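PDB 5ZB2: DNA repair protein RAD7 from Saccharomyces cerevisiae, which acts in the global genome repair complex, promoting nucleotide excision repair of damage in nontranscribed DNA, and binds the Elongin-C homologue Elc1. Local coordinates for residues Gly368-Gly381 and Arg392-Ser404. Numbering follows the deposited sequence.
Sequences GEQNPNLTVIDVFG and RPGLTLIGRQSDS
Ile377 and Leu395 meet at the buried centre, CD1 of Ile377 lying 3.7 Å from CD1 of Leu395, and Leu397 presses its CD2 on CB of Ile377. Ile364 of helix 361-370 touches both Ile377 and Leu397, so this face of the paired strands looks into the leucine-rich-repeat core. The other face carries Val376, Thr396, Asp378 and Ile398. There CG1 of Ile398 stands between its own backbone N and carbonyl carbon (chi1 56°), a turn that brings CD1 to 3.5 Å from CG1 of Val376 while CG1 lies against CB of Asp378. Thr396 also packs on Lys44 of Elongin-C, another chain.

Strands 376-378 and 396-398 run parallel, 25° apart. Thr396 N donates to Thr375 O, Ile377 N to Thr396 O and Ile398 N to Ile377 O; the last bond, Val379 N to Ile398 O, is 2.8 Å and nearly straight. Asp378 opens an Asx turn, its OD1 accepting from Phe380 N, two residues on, at 2.9 Å; an alanine here would probably leave that N-H without its mate and the turn freer to move beside Gly399, where a side chain would clash.

At the other end Arg392 reaches past the end of helix 361-370. Its NE bonds weakly to Gly368 O (3.3 Å) and its NH2 weakly to Pro372 O (3.2 Å); NH2 also lies 3.1 Å from Leu374 O, but its N-H is not aimed there and no bond forms. The guanidinium is thus gathered among backbone carbonyl oxygens, whose partial negative charge probably steadies it, and main-chain bonding joins 396-398, the outermost strand at the C-terminal end of the leucine-rich-repeat part of Rad7, to strand 376-378.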
loop_
_atom_site.group_PDB
_atom_site.type_symbol
_atom_site.label_atom_id
_atom_site.label_comp_id
_atom_site.label_asym_id
_atom_site.label_seq_id
_atom_site.Cartn_x
_atom_site.Cartn_y
_atom_site.Cartn_z
ATOM N N GLY A 368 27.511 46.013 10.397
ATOM C CA GLY A 368 26.150 46.455 10.154
ATOM C C GLY A 368 26.065 47.612 9.178
ATOM O O GLY A 368 25.072 47.752 8.461
ATOM N N GLU A 369 27.100 48.450 9.131
ATOM C CA GLU A 369 27.104 49.606 8.243
ATOM C C GLU A 369 27.676 49.292 6.867
ATOM O O GLU A 369 27.321 49.963 5.891
ATOM C CB GLU A 369 27.905 50.751 8.873
ATOM C CG GLU A 369 27.456 51.152 10.276
ATOM C CD GLU A 369 25.969 51.444 10.365
ATOM O OE1 GLU A 369 25.175 50.484 10.454
ATOM O OE2 GLU A 369 25.593 52.636 10.343
ATOM N N GLN A 370 28.548 48.287 6.759
ATOM C CA GLN A 370 29.196 47.959 5.495
ATOM C C GLN A 370 28.451 46.903 4.688
ATOM O O GLN A 370 28.859 46.615 3.555
ATOM C CB GLN A 370 30.627 47.468 5.746
ATOM C CG GLN A 370 31.586 48.539 6.236
ATOM C CD GLN A 370 33.006 48.026 6.367
ATOM O OE1 GLN A 370 33.255 46.823 6.288
ATOM N NE2 GLN A 370 33.949 48.940 6.562
ATOM N N ASN A 371 27.383 46.320 5.233
ATOM C CA ASN A 371 26.656 45.230 4.583
ATOM C C ASN A 371 25.164 45.536 4.641
ATOM O O ASN A 371 24.476 45.158 5.600
ATOM C CB ASN A 371 26.982 43.890 5.240
ATOM C CG ASN A 371 28.445 43.509 5.082
ATOM O OD1 ASN A 371 28.819 42.830 4.125
ATOM N ND2 ASN A 371 29.284 43.958 6.013
ATOM N N PRO A 372 24.623 46.204 3.617
ATOM C CA PRO A 372 23.235 46.684 3.712
ATOM C C PRO A 372 22.203 45.577 3.842
ATOM O O PRO A 372 21.144 45.802 4.442
ATOM C CB PRO A 372 23.051 47.474 2.409
ATOM C CG PRO A 372 24.025 46.869 1.463
ATOM C CD PRO A 372 25.213 46.486 2.296
ATOM N N ASN A 373 22.469 44.391 3.300
ATOM C CA ASN A 373 21.507 43.300 3.322
ATOM C C ASN A 373 21.797 42.264 4.400
ATOM O O ASN A 373 21.100 41.248 4.464
ATOM C CB ASN A 373 21.459 42.618 1.952
ATOM C CG ASN A 373 20.793 43.479 0.898
ATOM O OD1 ASN A 373 19.853 44.219 1.189
ATOM N ND2 ASN A 373 21.278 43.389 -0.335
ATOM N N LEU A 374 22.800 42.491 5.245
ATOM C CA LEU A 374 23.095 41.555 6.324
ATOM C C LEU A 374 21.978 41.607 7.361
ATOM O O LEU A 374 21.656 42.679 7.882
ATOM C CB LEU A 374 24.441 41.891 6.957
ATOM C CG LEU A 374 24.982 40.917 8.008
ATOM C CD1 LEU A 374 25.088 39.503 7.459
ATOM C CD2 LEU A 374 26.338 41.387 8.503
ATOM N N THR A 375 21.384 40.450 7.658
ATOM C CA THR A 375 20.248 40.374 8.567
ATOM C C THR A 375 20.502 39.534 9.812
ATOM O O THR A 375 19.860 39.778 10.836
ATOM C CB THR A 375 19.019 39.803 7.841
ATOM O OG1 THR A 375 19.242 38.425 7.524
ATOM C CG2 THR A 375 18.748 40.575 6.556
ATOM N N VAL A 376 21.408 38.560 9.760
ATOM C CA VAL A 376 21.684 37.687 10.895
ATOM C C VAL A 376 23.190 37.540 11.059
ATOM O O VAL A 376 23.914 37.316 10.082
ATOM C CB VAL A 376 21.021 36.303 10.723
ATOM C CG1 VAL A 376 21.320 35.409 11.928
ATOM C CG2 VAL A 376 19.517 36.453 10.524
ATOM N N ILE A 377 23.654 37.658 12.300
ATOM C CA ILE A 377 25.052 37.437 12.655
ATOM C C ILE A 377 25.075 36.561 13.898
ATOM O O ILE A 377 24.568 36.963 14.952
ATOM C CB ILE A 377 25.807 38.754 12.916
ATOM C CG1 ILE A 377 25.765 39.662 11.683
ATOM C CG2 ILE A 377 27.255 38.467 13.320
ATOM C CD1 ILE A 377 26.317 41.055 11.948
ATOM N N ASP A 378 25.664 35.376 13.780
ATOM C CA ASP A 378 25.813 34.481 14.918
ATOM C C ASP A 378 27.096 34.839 15.659
ATOM O O ASP A 378 28.189 34.760 15.089
ATOM C CB ASP A 378 25.834 33.021 14.464
ATOM C CG ASP A 378 25.657 32.048 15.618
ATOM O OD1 ASP A 378 26.077 32.369 16.753
ATOM O OD2 ASP A 378 25.086 30.961 15.389
ATOM N N VAL A 379 26.958 35.248 16.920
ATOM C CA VAL A 379 28.089 35.626 17.755
ATOM C C VAL A 379 28.232 34.690 18.954
ATOM O O VAL A 379 28.833 35.053 19.961
ATOM C CB VAL A 379 27.979 37.095 18.211
ATOM C CG1 VAL A 379 28.007 38.032 17.006
ATOM C CG2 VAL A 379 26.716 37.308 19.033
ATOM N N PHE A 380 27.687 33.483 18.850
ATOM C CA PHE A 380 27.771 32.525 19.941
ATOM C C PHE A 380 29.227 32.295 20.321
ATOM O O PHE A 380 30.049 31.933 19.473
ATOM C CB PHE A 380 27.106 31.211 19.538
ATOM C CG PHE A 380 27.000 30.222 20.660
ATOM C CD1 PHE A 380 28.058 29.379 20.964
ATOM C CD2 PHE A 380 25.843 30.137 21.417
ATOM C CE1 PHE A 380 27.962 28.470 22.000
ATOM C CE2 PHE A 380 25.741 29.231 22.454
ATOM C CZ PHE A 380 26.801 28.395 22.746
ATOM N N GLY A 381 29.545 32.514 21.596
ATOM C CA GLY A 381 30.892 32.345 22.090
ATOM C C GLY A 381 31.733 33.603 22.095
ATOM O O GLY A 381 32.810 33.604 22.706
ATOM N N ARG A 392 21.478 48.392 14.054
ATOM C CA ARG A 392 20.632 49.240 13.234
ATOM C C ARG A 392 19.425 48.440 12.739
ATOM O O ARG A 392 19.445 47.207 12.739
ATOM C CB ARG A 392 21.430 49.809 12.058
ATOM C CG ARG A 392 22.119 48.771 11.183
ATOM C CD ARG A 392 21.229 48.297 10.041
ATOM N NE ARG A 392 21.874 47.260 9.242
ATOM C CZ ARG A 392 21.332 46.695 8.166
ATOM N NH1 ARG A 392 20.130 47.067 7.746
ATOM N NH2 ARG A 392 21.998 45.758 7.506
ATOM N N PRO A 393 18.362 49.123 12.318
ATOM C CA PRO A 393 17.124 48.415 11.966
ATOM C C PRO A 393 17.357 47.312 10.943
ATOM O O PRO A 393 17.952 47.533 9.885
ATOM C CB PRO A 393 16.234 49.528 11.400
ATOM C CG PRO A 393 16.746 50.777 12.020
ATOM C CD PRO A 393 18.224 50.583 12.164
ATOM N N GLY A 394 16.882 46.109 11.271
ATOM C CA GLY A 394 16.900 44.978 10.368
ATOM C C GLY A 394 17.876 43.882 10.742
ATOM O O GLY A 394 17.727 42.752 10.259
ATOM N N LEU A 395 18.862 44.172 11.586
ATOM C CA LEU A 395 19.903 43.214 11.929
ATOM C C LEU A 395 19.614 42.606 13.294
ATOM O O LEU A 395 19.291 43.327 14.245
ATOM C CB LEU A 395 21.279 43.883 11.926
ATOM C CG LEU A 395 22.492 42.949 11.949
ATOM C CD1 LEU A 395 23.672 43.620 11.266
ATOM C CD2 LEU A 395 22.873 42.542 13.371
ATOM N N THR A 396 19.736 41.283 13.387
ATOM C CA THR A 396 19.517 40.555 14.627
ATOM C C THR A 396 20.743 39.707 14.936
ATOM O O THR A 396 21.327 39.092 14.038
ATOM C CB THR A 396 18.274 39.661 14.538
ATOM O OG1 THR A 396 18.539 38.553 13.670
ATOM C CG2 THR A 396 17.087 40.448 13.996
ATOM N N LEU A 397 21.128 39.678 16.207
ATOM C CA LEU A 397 22.276 38.908 16.666
ATOM C C LEU A 397 21.789 37.679 17.420
ATOM O O LEU A 397 20.987 37.795 18.353
ATOM C CB LEU A 397 23.184 39.751 17.565
ATOM C CG LEU A 397 23.752 41.043 16.972
ATOM C CD1 LEU A 397 24.663 41.719 17.986
ATOM C CD2 LEU A 397 24.500 40.785 15.675
ATOM N N ILE A 398 22.279 36.510 17.018
ATOM C CA ILE A 398 21.942 35.247 17.663
ATOM C C ILE A 398 23.188 34.712 18.354
ATOM O O ILE A 398 24.321 34.973 17.932
ATOM C CB ILE A 398 21.379 34.222 16.654
ATOM C CG1 ILE A 398 22.369 33.994 15.506
ATOM C CG2 ILE A 398 20.032 34.700 16.128
ATOM C CD1 ILE A 398 21.897 33.018 14.442
ATOM N N GLY A 399 22.972 33.964 19.434
ATOM C CA GLY A 399 24.072 33.440 20.217
ATOM C C GLY A 399 24.499 34.320 21.370
ATOM O O GLY A 399 25.668 34.271 21.773
ATOM N N ARG A 400 23.593 35.124 21.914
ATOM C CA ARG A 400 23.913 35.996 23.031
ATOM C C ARG A 400 24.001 35.191 24.326
ATOM O O ARG A 400 23.705 33.993 24.370
ATOM C CB ARG A 400 22.859 37.095 23.162
ATOM C CG ARG A 400 22.529 37.807 21.857
ATOM C CD ARG A 400 23.728 38.561 21.311
ATOM N NE ARG A 400 24.141 39.648 22.194
ATOM C CZ ARG A 400 23.586 40.857 22.211
ATOM N NH1 ARG A 400 24.034 41.779 23.049
ATOM N NH2 ARG A 400 22.579 41.150 21.396
ATOM N N GLN A 401 24.416 35.868 25.401
ATOM C CA GLN A 401 24.484 35.210 26.702
ATOM C C GLN A 401 23.109 34.748 27.165
ATOM O O GLN A 401 23.003 33.750 27.885
ATOM C CB GLN A 401 25.103 36.147 27.741
ATOM C CG GLN A 401 25.136 35.565 29.155
ATOM C CD GLN A 401 25.727 36.521 30.173
ATOM O OE1 GLN A 401 26.318 37.541 29.816
ATOM N NE2 GLN A 401 25.564 36.196 31.451
ATOM N N SER A 402 22.049 35.461 26.775
ATOM C CA SER A 402 20.701 35.051 27.150
ATOM C C SER A 402 20.368 33.654 26.646
ATOM O O SER A 402 19.494 32.992 27.217
ATOM C CB SER A 402 19.675 36.051 26.615
ATOM O OG SER A 402 19.623 36.023 25.199
ATOM N N ASP A 403 21.036 33.192 25.592
ATOM C CA ASP A 403 20.823 31.854 25.061
ATOM C C ASP A 403 21.651 30.794 25.777
ATOM O O ASP A 403 21.561 29.614 25.421
ATOM C CB ASP A 403 21.142 31.827 23.560
ATOM C CG ASP A 403 20.230 32.734 22.754
ATOM O OD1 ASP A 403 19.037 32.849 23.108
ATOM O OD2 ASP A 403 20.707 33.334 21.766
ATOM N N SER A 404 22.450 31.179 26.773
ATOM C CA SER A 404 23.296 30.241 27.500
ATOM C C SER A 404 22.990 30.200 28.994
ATOM O O SER A 404 23.700 29.515 29.741
ATOM C CB SER A 404 24.771 30.584 27.277
ATOM O OG SER A 404 25.136 30.364 25.927
#